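PDB 5H2D: KLLA0C04147p from Kluyveromyces lactis, which binds ergosterol through its C-terminal OSBP-related domain, the part present here, and probably transfers sterols between membranes. Local coordinates for residues T70-R75 / G165-D170; S112-V117 / G271-S276; I190-D193 / E198-Y201. All coordinates share one frame; numbering follows the deposited sequence.

Interaction 1 (T70-R75 / G165-D170); sequences TSLLQR and GESFVD. With ERG (ergosterol), chain B.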
loop_
_atom_site.group_PDB
_atom_site.type_symbol
_atom_site.label_atom_id
_atom_site.label_comp_id
_atom_site.label_asym_id
_atom_site.label_seq_id
_atom_site.Cartn_x
_atom_site.Cartn_y
_atom_site.Cartn_z
ATOM N N THR A 70 4.464 -4.079 -12.074
ATOM C CA THR A 70 4.165 -4.375 -10.688
ATOM C C THR A 70 2.707 -4.782 -10.629
ATOM O O THR A 70 1.933 -4.450 -11.519
ATOM C CB THR A 70 4.372 -3.167 -9.775
ATOM O OG1 THR A 70 3.444 -2.138 -10.153
ATOM C CG2 THR A 70 5.809 -2.635 -9.895
ATOM N N SER A 71 2.335 -5.490 -9.576
ATOM C CA SER A 71 0.942 -5.853 -9.348
ATOM C C SER A 71 0.265 -4.819 -8.454
ATOM O O SER A 71 0.915 -4.151 -7.650
ATOM C CB SER A 71 0.864 -7.236 -8.689
ATOM O OG SER A 71 -0.477 -7.649 -8.453
ATOM N N LEU A 72 -1.061 -4.686 -8.593
ATOM C CA LEU A 72 -1.792 -3.946 -7.565
ATOM C C LEU A 72 -1.440 -4.464 -6.165
ATOM O O LEU A 72 -1.341 -3.682 -5.208
ATOM C CB LEU A 72 -3.302 -4.026 -7.821
ATOM C CG LEU A 72 -4.077 -2.702 -7.877
ATOM C CD1 LEU A 72 -4.032 -1.990 -6.546
ATOM C CD2 LEU A 72 -3.533 -1.816 -8.990
ATOM N N LEU A 73 -1.212 -5.781 -6.029
ATOM C CA LEU A 73 -0.841 -6.344 -4.729
ATOM C C LEU A 73 0.456 -5.747 -4.206
ATOM O O LEU A 73 0.626 -5.590 -2.992
ATOM C CB LEU A 73 -0.685 -7.867 -4.836
ATOM C CG LEU A 73 -1.889 -8.667 -5.311
ATOM C CD1 LEU A 73 -1.609 -10.180 -5.253
ATOM C CD2 LEU A 73 -3.093 -8.311 -4.461
ATOM N N GLN A 74 1.385 -5.434 -5.105
ATOM C CA GLN A 74 2.664 -4.866 -4.713
ATOM C C GLN A 74 2.583 -3.356 -4.531
ATOM O O GLN A 74 3.249 -2.815 -3.644
ATOM C CB GLN A 74 3.716 -5.261 -5.753
ATOM C CG GLN A 74 3.971 -6.780 -5.729
ATOM C CD GLN A 74 4.693 -7.286 -6.948
ATOM O OE1 GLN A 74 4.511 -6.775 -8.049
ATOM N NE2 GLN A 74 5.515 -8.326 -6.765
ATOM N N ARG A 75 1.747 -2.658 -5.316
ATOM C CA ARG A 75 1.550 -1.235 -5.050
ATOM C C ARG A 75 1.002 -1.012 -3.651
ATOM O O ARG A 75 1.364 -0.033 -2.987
ATOM C CB ARG A 75 0.600 -0.617 -6.079
ATOM C CG ARG A 75 1.143 -0.600 -7.491
ATOM C CD ARG A 75 2.520 0.059 -7.596
ATOM N NE ARG A 75 2.475 1.493 -7.308
ATOM C CZ ARG A 75 2.279 2.441 -8.226
ATOM N NH1 ARG A 75 2.142 2.115 -9.510
ATOM N NH2 ARG A 75 2.245 3.710 -7.848
ATOM N N GLY A 165 -6.037 -4.158 5.739
ATOM C CA GLY A 165 -7.204 -3.496 5.187
ATOM C C GLY A 165 -7.555 -4.043 3.829
ATOM O O GLY A 165 -6.980 -5.030 3.354
ATOM N N GLU A 166 -8.553 -3.403 3.223
ATOM C CA GLU A 166 -9.109 -3.821 1.947
ATOM C C GLU A 166 -8.737 -2.795 0.889
ATOM O O GLU A 166 -9.017 -1.606 1.056
ATOM C CB GLU A 166 -10.634 -3.938 2.036
ATOM C CG GLU A 166 -11.321 -4.321 0.733
ATOM C CD GLU A 166 -12.841 -4.300 0.849
ATOM O OE1 GLU A 166 -13.477 -5.343 0.614
ATOM O OE2 GLU A 166 -13.401 -3.237 1.180
ATOM N N SER A 167 -8.118 -3.248 -0.198
ATOM C CA SER A 167 -7.861 -2.399 -1.351
ATOM C C SER A 167 -8.973 -2.609 -2.372
ATOM O O SER A 167 -9.071 -3.671 -2.995
ATOM C CB SER A 167 -6.506 -2.709 -1.966
ATOM O OG SER A 167 -6.297 -1.865 -3.077
ATOM N N PHE A 168 -9.826 -1.598 -2.527
ATOM C CA PHE A 168 -10.975 -1.634 -3.420
ATOM C C PHE A 168 -10.886 -0.323 -4.196
ATOM O O PHE A 168 -11.368 0.709 -3.723
ATOM C CB PHE A 168 -12.260 -1.763 -2.597
ATOM C CG PHE A 168 -13.519 -1.936 -3.412
ATOM C CD1 PHE A 168 -13.533 -1.716 -4.780
ATOM C CD2 PHE A 168 -14.697 -2.300 -2.784
ATOM C CE1 PHE A 168 -14.711 -1.862 -5.508
ATOM C CE2 PHE A 168 -15.869 -2.459 -3.505
ATOM C CZ PHE A 168 -15.874 -2.232 -4.865
ATOM N N VAL A 169 -10.213 -0.356 -5.345
ATOM C CA VAL A 169 -9.965 0.843 -6.137
ATOM C C VAL A 169 -11.049 0.951 -7.196
ATOM O O VAL A 169 -11.191 0.059 -8.045
ATOM C CB VAL A 169 -8.568 0.816 -6.774
ATOM C CG1 VAL A 169 -8.340 2.079 -7.589
ATOM C CG2 VAL A 169 -7.484 0.672 -5.696
ATOM N N ASP A 170 -11.807 2.047 -7.149
ATOM C CA ASP A 170 -12.888 2.339 -8.087
ATOM C C ASP A 170 -12.415 3.482 -8.976
ATOM O O ASP A 170 -12.176 4.586 -8.478
ATOM C CB ASP A 170 -14.145 2.712 -7.307
ATOM C CG ASP A 170 -15.419 2.496 -8.093
ATOM O OD1 ASP A 170 -15.455 1.596 -8.962
ATOM O OD2 ASP A 170 -16.389 3.219 -7.800
HETATM C C1 ERG B . -2.170 4.719 -4.331
HETATM C C2 ERG B . -1.683 4.203 -2.979
HETATM C C3 ERG B . -2.608 3.092 -2.560
HETATM C C4 ERG B . -2.588 1.965 -3.594
HETATM C C5 ERG B . -2.837 2.438 -4.926
HETATM C C6 ERG B . -3.493 1.605 -5.822
HETATM C C7 ERG B . -3.719 1.956 -7.163
HETATM C C8 ERG B . -3.270 3.181 -7.666
HETATM C C9 ERG B . -2.792 4.150 -6.735
HETATM C C10 ERG B . -2.207 3.618 -5.400
HETATM C C11 ERG B . -1.874 5.273 -7.381
HETATM C C12 ERG B . -2.348 5.713 -8.770
HETATM C C13 ERG B . -2.483 4.455 -9.652
HETATM C C14 ERG B . -3.613 3.626 -9.001
HETATM C C15 ERG B . -3.868 2.566 -10.053
HETATM C C16 ERG B . -3.707 3.324 -11.402
HETATM C C17 ERG B . -3.145 4.718 -11.009
HETATM C C18 ERG B . -1.153 3.686 -9.812
HETATM C C19 ERG B . -0.759 3.141 -5.699
HETATM C C20 ERG B . -2.269 5.256 -12.163
HETATM C C21 ERG B . -1.589 6.587 -11.868
HETATM C C22 ERG B . -3.206 5.431 -13.351
HETATM C C23 ERG B . -3.054 4.577 -14.570
HETATM C C24 ERG B . -4.028 4.748 -15.735
HETATM C C25 ERG B . -3.233 4.678 -17.046
HETATM C C26 ERG B . -2.223 5.831 -17.061
HETATM C C27 ERG B . -4.131 4.829 -18.286
HETATM C C28 ERG B . -5.033 3.617 -15.632
HETATM O O1 ERG B . -2.225 2.576 -1.235
#
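L72 and V169 converge beside the sterol in the tunnel of the OSBP-related fold, where helix 72-77 lies opposite strand 161-173 of the barrel wall. Their direct contact is thin: L72 CD1 stops 4.4 Å from V169 CG2, and S167 OG is only slightly closer to CD1. Both side chains rest on ergosterol C6, L72 CD1 at 3.7 Å and V169 CG2 at 4.1 Å. The helix start is fixed by a capping box, in which L73 N donates to S71 OG and S71 N to Q74 OE1.

R75 meets the sterol at its two angular methyls, C18 and C19, with CB and the head. Its CB is 4.0 Å from C19; CG and CD then make the bend (chi2 -54°, chi3 -67°) that swings the head back alongside the two methyls. NE is again 4.0 Å from C19 and is held by a salt bridge to E78, while NH1 pairs with E68. A methionine in its place would probably leave the carboxylates of E68 and E78 without this charged partner. At the tip R75 NH2 lies nearest C19, at 3.7 Å, with C18 little farther, while R75 NH1 is 3.7 Å from C18.

Interaction 2 (S112-V117 / G271-S276); sequences STVKRV and GRWNES. With ERG (ergosterol), chain B.
V114 and W273 meet through two first torsions: V114 sets CG1 anti to the backbone N (chi1 179°), which leaves CG2 for the contact, and W273 carries its ring between N and carbonyl carbon (chi1 50°), reaching across to the loop. The result is V114 CG2 lying 3.6 Å from CZ3, a corner of the six-membered ring of W273. The same methyl also touches N274, at 4.2 Å from its CB, so one branch of the valine bears on two neighbouring residues.

T113 comes to the same corner, crossing the indole at about a right angle with OG1 4.1 Å from W273 CZ3. That is packing alone; the hydroxyl's polar partners are Y110 and N222. F241 and Y252 add aromatic contacts to the indole.

The loop is a type II turn from T113 to R116, with a positive phi at K115 and a weak closing bond. R116 reinforces it by bringing NH1 to within 3.0 Å of S112 O, from above the carbonyl plane. Beyond the turn the chain reaches ergosterol, V117 CG1 being 3.7 Å from C26 of its side chain. On the partner segment R272 O accepts from both E275 N and S276 N, and E275 and S276 face R272 as a classic beta bulge. The arrangement thus joins a bulged beta-hairpin turn of the barrel to the loop lining the sterol pocket.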
loop_
_atom_site.group_PDB
_atom_site.type_symbol
_atom_site.label_atom_id
_atom_site.label_comp_id
_atom_site.label_asym_id
_atom_site.label_seq_id
_atom_site.Cartn_x
_atom_site.Cartn_y
_atom_site.Cartn_z
ATOM N N SER A 112 5.908 7.932 -3.692
ATOM C CA SER A 112 6.251 6.897 -4.659
ATOM C C SER A 112 5.304 6.850 -5.850
ATOM O O SER A 112 5.626 6.175 -6.827
ATOM C CB SER A 112 6.263 5.524 -3.981
ATOM O OG SER A 112 4.985 5.222 -3.456
ATOM N N THR A 113 4.168 7.551 -5.803
ATOM C CA THR A 113 3.232 7.522 -6.931
ATOM C C THR A 113 3.625 8.490 -8.045
ATOM O O THR A 113 3.178 8.323 -9.188
ATOM C CB THR A 113 1.794 7.825 -6.470
ATOM O OG1 THR A 113 1.667 9.183 -6.021
ATOM C CG2 THR A 113 1.369 6.889 -5.347
ATOM N N VAL A 114 4.470 9.473 -7.749
ATOM C CA VAL A 114 4.860 10.447 -8.761
ATOM C C VAL A 114 5.663 9.766 -9.865
ATOM O O VAL A 114 6.437 8.832 -9.620
ATOM C CB VAL A 114 5.658 11.582 -8.100
ATOM C CG1 VAL A 114 6.086 12.599 -9.136
ATOM C CG2 VAL A 114 4.804 12.243 -7.035
ATOM N N LYS A 115 5.479 10.244 -11.096
ATOM C CA LYS A 115 6.228 9.822 -12.282
ATOM C C LYS A 115 5.944 8.387 -12.704
ATOM O O LYS A 115 6.685 7.837 -13.524
ATOM C CB LYS A 115 7.743 9.992 -12.093
ATOM C CG LYS A 115 8.171 11.456 -12.011
ATOM C CD LYS A 115 9.672 11.595 -12.210
ATOM C CE LYS A 115 10.453 11.084 -11.008
ATOM N NZ LYS A 115 10.564 12.082 -9.893
ATOM N N ARG A 116 4.896 7.760 -12.182
ATOM C CA ARG A 116 4.493 6.424 -12.619
ATOM C C ARG A 116 3.061 6.491 -13.146
ATOM O O ARG A 116 2.112 6.020 -12.522
ATOM C CB ARG A 116 4.660 5.415 -11.469
ATOM C CG ARG A 116 6.130 5.162 -11.142
ATOM C CD ARG A 116 6.275 4.711 -9.701
ATOM N NE ARG A 116 5.879 3.316 -9.564
ATOM C CZ ARG A 116 5.909 2.657 -8.415
ATOM N NH1 ARG A 116 6.305 3.279 -7.296
ATOM N NH2 ARG A 116 5.549 1.377 -8.387
ATOM N N VAL A 117 2.912 7.085 -14.328
ATOM C CA VAL A 117 1.600 7.210 -14.968
ATOM C C VAL A 117 1.418 5.936 -15.790
ATOM O O VAL A 117 1.712 5.876 -16.993
ATOM C CB VAL A 117 1.493 8.487 -15.805
ATOM C CG1 VAL A 117 0.131 8.586 -16.483
ATOM C CG2 VAL A 117 1.701 9.715 -14.918
ATOM N N GLY A 271 3.532 19.882 4.719
ATOM C CA GLY A 271 4.663 19.814 3.821
ATOM C C GLY A 271 4.170 19.515 2.419
ATOM O O GLY A 271 3.029 19.803 2.073
ATOM N N ARG A 272 5.057 18.938 1.626
ATOM C CA ARG A 272 4.720 18.505 0.280
ATOM C C ARG A 272 4.894 16.996 0.239
ATOM O O ARG A 272 5.957 16.486 0.600
ATOM C CB ARG A 272 5.585 19.225 -0.757
ATOM C CG ARG A 272 5.470 20.754 -0.648
ATOM C CD ARG A 272 6.037 21.465 -1.863
ATOM N NE ARG A 272 5.031 21.617 -2.912
ATOM C CZ ARG A 272 5.311 21.769 -4.202
ATOM N NH1 ARG A 272 6.572 21.778 -4.613
ATOM N NH2 ARG A 272 4.328 21.900 -5.082
ATOM N N TRP A 273 3.836 16.288 -0.144
ATOM C CA TRP A 273 3.878 14.831 -0.022
ATOM C C TRP A 273 4.818 14.173 -1.021
ATOM O O TRP A 273 5.013 12.954 -0.940
ATOM C CB TRP A 273 2.465 14.224 -0.122
ATOM C CG TRP A 273 1.601 14.663 -1.285
ATOM C CD1 TRP A 273 0.591 15.592 -1.258
ATOM C CD2 TRP A 273 1.651 14.166 -2.627
ATOM N NE1 TRP A 273 0.020 15.708 -2.509
ATOM C CE2 TRP A 273 0.659 14.849 -3.367
ATOM C CE3 TRP A 273 2.451 13.216 -3.285
ATOM C CZ2 TRP A 273 0.445 14.618 -4.721
ATOM C CZ3 TRP A 273 2.233 12.985 -4.630
ATOM C CH2 TRP A 273 1.236 13.685 -5.335
ATOM N N ASN A 274 5.427 14.924 -1.938
ATOM C CA ASN A 274 6.505 14.385 -2.754
ATOM C C ASN A 274 7.888 14.743 -2.214
ATOM O O ASN A 274 8.886 14.456 -2.879
ATOM C CB ASN A 274 6.367 14.858 -4.207
ATOM C CG ASN A 274 6.558 16.341 -4.359
ATOM O OD1 ASN A 274 6.280 17.118 -3.440
ATOM N ND2 ASN A 274 7.025 16.755 -5.534
ATOM N N GLU A 275 7.974 15.325 -1.011
ATOM C CA GLU A 275 9.252 15.833 -0.525
ATOM C C GLU A 275 9.471 15.626 0.972
ATOM O O GLU A 275 10.362 14.872 1.360
ATOM C CB GLU A 275 9.389 17.317 -0.863
ATOM C CG GLU A 275 10.756 17.894 -0.530
ATOM C CD GLU A 275 10.911 19.333 -0.996
ATOM O OE1 GLU A 275 9.897 19.947 -1.407
ATOM O OE2 GLU A 275 12.050 19.849 -0.949
ATOM N N SER A 276 8.699 16.291 1.826
ATOM C CA SER A 276 8.978 16.191 3.255
ATOM C C SER A 276 7.799 16.739 4.040
ATOM O O SER A 276 7.012 17.544 3.532
ATOM C CB SER A 276 10.258 16.945 3.635
ATOM O OG SER A 276 10.116 18.334 3.402
HETATM C C1 ERG B . -2.170 4.719 -4.331
HETATM C C2 ERG B . -1.683 4.203 -2.979
HETATM C C3 ERG B . -2.608 3.092 -2.560
HETATM C C4 ERG B . -2.588 1.965 -3.594
HETATM C C5 ERG B . -2.837 2.438 -4.926
HETATM C C6 ERG B . -3.493 1.605 -5.822
HETATM C C7 ERG B . -3.719 1.956 -7.163
HETATM C C8 ERG B . -3.270 3.181 -7.666
HETATM C C9 ERG B . -2.792 4.150 -6.735
HETATM C C10 ERG B . -2.207 3.618 -5.400
HETATM C C11 ERG B . -1.874 5.273 -7.381
HETATM C C12 ERG B . -2.348 5.713 -8.770
HETATM C C13 ERG B . -2.483 4.455 -9.652
HETATM C C14 ERG B . -3.613 3.626 -9.001
HETATM C C15 ERG B . -3.868 2.566 -10.053
HETATM C C16 ERG B . -3.707 3.324 -11.402
HETATM C C17 ERG B . -3.145 4.718 -11.009
HETATM C C18 ERG B . -1.153 3.686 -9.812
HETATM C C19 ERG B . -0.759 3.141 -5.699
HETATM C C20 ERG B . -2.269 5.256 -12.163
HETATM C C21 ERG B . -1.589 6.587 -11.868
HETATM C C22 ERG B . -3.206 5.431 -13.351
HETATM C C23 ERG B . -3.054 4.577 -14.570
HETATM C C24 ERG B . -4.028 4.748 -15.735
HETATM C C25 ERG B . -3.233 4.678 -17.046
HETATM C C26 ERG B . -2.223 5.831 -17.061
HETATM C C27 ERG B . -4.131 4.829 -18.286
HETATM C C28 ERG B . -5.033 3.617 -15.632
HETATM O O1 ERG B . -2.225 2.576 -1.235
#

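Interaction 3 (I190-D193 / E198-Y201); sequences IRPD and EELY
I190 and E199 form an antiparallel hydrogen-bonded pair: I190 N donates to E199 O at 2.9 Å, and E199 N returns a bond of 3.0 Å to I190 O. E198 CA adds a CA-H...O contact to the same I190 O.

Past this pair the segments are joined by charge. R191 and E198 extend alongside one another in the same direction, and R191 NH1 gives E198 OE1 a salt-bridge hydrogen bond of 2.8 Å. The oxygen lies in the guanidinium plane, but the donor meets it from above the carboxylate plane, and the two planes are turned 71° against each other. This is therefore a single-oxygen bridge, not a flat two-pronged one. OE1 also rests against the arginine's aliphatic part, 3.4 Å from R191 CG. Further bonds from the guanidinium to P159 O, S158 O and D162 fix its rotation.

On the face shared by I190 and E199, the glutamate holds CG between its backbone N and carbonyl carbon (chi1 60°) and then runs extended beside the isoleucine, bringing E199 OE1 3.7 Å from I190 CB. Y201 OH donates to E199 OE1 at 2.7 Å, well above the carboxylate plane. R98 of helix 95-108 forms a salt bridge to this oxygen and N230 bonds OE2, so the buried carboxylate is met at both oxygens, and its negative charge is probably favoured by the arginine. The Y201 ring also packs on the isoleucine, with CE1 3.7 Å from I190 CG1, and on L99 and V102 of the helix.

Such an antiparallel pair closed by a short connection is a beta-hairpin, here linking strands 178-190 and 199-203 of the barrel with helix 95-108 packed on one face.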
loop_
_atom_site.group_PDB
_atom_site.type_symbol
_atom_site.label_atom_id
_atom_site.label_comp_id
_atom_site.label_asym_id
_atom_site.label_seq_id
_atom_site.Cartn_x
_atom_site.Cartn_y
_atom_site.Cartn_z
ATOM N N ILE A 190 -1.401 -0.317 17.170
ATOM C CA ILE A 190 -0.134 0.004 17.815
ATOM C C ILE A 190 -0.117 -0.672 19.177
ATOM O O ILE A 190 -1.114 -0.624 19.902
ATOM C CB ILE A 190 0.080 1.520 17.970
ATOM C CG1 ILE A 190 0.227 2.207 16.605
ATOM C CG2 ILE A 190 1.315 1.778 18.840
ATOM C CD1 ILE A 190 1.557 1.941 15.918
ATOM N N ARG A 191 1.004 -1.317 19.502
ATOM C CA ARG A 191 1.286 -1.814 20.851
ATOM C C ARG A 191 2.318 -0.889 21.489
ATOM O O ARG A 191 3.525 -1.067 21.269
ATOM C CB ARG A 191 1.803 -3.256 20.801
ATOM C CG ARG A 191 0.709 -4.291 20.555
ATOM C CD ARG A 191 1.272 -5.678 20.282
ATOM N NE ARG A 191 1.787 -5.813 18.922
ATOM C CZ ARG A 191 1.019 -6.001 17.846
ATOM N NH1 ARG A 191 -0.302 -6.063 17.958
ATOM N NH2 ARG A 191 1.580 -6.119 16.650
ATOM N N PRO A 192 1.901 0.095 22.291
ATOM C CA PRO A 192 2.836 1.143 22.725
ATOM C C PRO A 192 3.880 0.625 23.698
ATOM O O PRO A 192 3.635 -0.296 24.481
ATOM C CB PRO A 192 1.923 2.170 23.405
ATOM C CG PRO A 192 0.532 1.844 22.935
ATOM C CD PRO A 192 0.526 0.362 22.738
ATOM N N ASP A 193 5.057 1.255 23.653
ATOM C CA ASP A 193 6.123 0.892 24.579
ATOM C C ASP A 193 5.714 1.148 26.022
ATOM O O ASP A 193 6.197 0.465 26.931
ATOM C CB ASP A 193 7.405 1.667 24.258
ATOM C CG ASP A 193 8.090 1.176 23.000
ATOM O OD1 ASP A 193 7.698 0.112 22.478
ATOM O OD2 ASP A 193 9.033 1.848 22.540
ATOM N N GLU A 198 -2.917 -1.950 23.872
ATOM C CA GLU A 198 -3.014 -2.069 22.420
ATOM C C GLU A 198 -4.173 -1.220 21.912
ATOM O O GLU A 198 -5.272 -1.244 22.475
ATOM C CB GLU A 198 -3.205 -3.538 22.038
ATOM C CG GLU A 198 -3.229 -3.820 20.546
ATOM C CD GLU A 198 -3.275 -5.310 20.250
ATOM O OE1 GLU A 198 -2.201 -5.917 20.072
ATOM O OE2 GLU A 198 -4.385 -5.881 20.210
ATOM N N GLU A 199 -3.924 -0.446 20.852
ATOM C CA GLU A 199 -4.889 0.531 20.366
ATOM C C GLU A 199 -5.071 0.399 18.857
ATOM O O GLU A 199 -4.148 0.008 18.140
ATOM C CB GLU A 199 -4.452 1.966 20.713
ATOM C CG GLU A 199 -3.113 2.343 20.117
ATOM C CD GLU A 199 -2.582 3.654 20.635
ATOM O OE1 GLU A 199 -1.550 4.118 20.108
ATOM O OE2 GLU A 199 -3.187 4.200 21.584
ATOM N N LEU A 200 -6.267 0.743 18.390
ATOM C CA LEU A 200 -6.647 0.605 16.986
ATOM C C LEU A 200 -6.917 1.965 16.365
ATOM O O LEU A 200 -7.769 2.713 16.853
ATOM C CB LEU A 200 -7.895 -0.263 16.840
ATOM C CG LEU A 200 -8.491 -0.333 15.431
ATOM C CD1 LEU A 200 -7.515 -1.037 14.489
ATOM C CD2 LEU A 200 -9.842 -1.040 15.441
ATOM N N TYR A 201 -6.233 2.258 15.257
ATOM C CA TYR A 201 -6.526 3.409 14.416
ATOM C C TYR A 201 -7.193 2.925 13.133
ATOM O O TYR A 201 -6.818 1.880 12.596
ATOM C CB TYR A 201 -5.244 4.167 14.064
ATOM C CG TYR A 201 -4.434 4.674 15.241
ATOM C CD1 TYR A 201 -3.533 3.848 15.915
ATOM C CD2 TYR A 201 -4.542 5.994 15.648
ATOM C CE1 TYR A 201 -2.784 4.332 16.977
ATOM C CE2 TYR A 201 -3.809 6.480 16.710
ATOM C CZ TYR A 201 -2.930 5.650 17.368
ATOM O OH TYR A 201 -2.190 6.150 18.428
#

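How the interactions relate
Interactions 1 and 2 both belong to the ergosterol site, while interaction 3 lies about 25 and 28 Å from them, centre to centre, and is built without the ligand. Interaction 1 is buried and the most central of the three; interaction 2 is only partly buried, and interaction 3 is buried yet far from the chain centre. The first two touch: R75 NE is 3.3 Å from R116 NH2, a closeness probably eased by E68 and E78, each of which bridges both arginines. Within interactions 1 and 2 the paired segments meet by sparse van der Waals contact alone, whereas 190-193 and 198-201 are joined by backbone bonds and a salt bridge. All three reach the strands of the barrel.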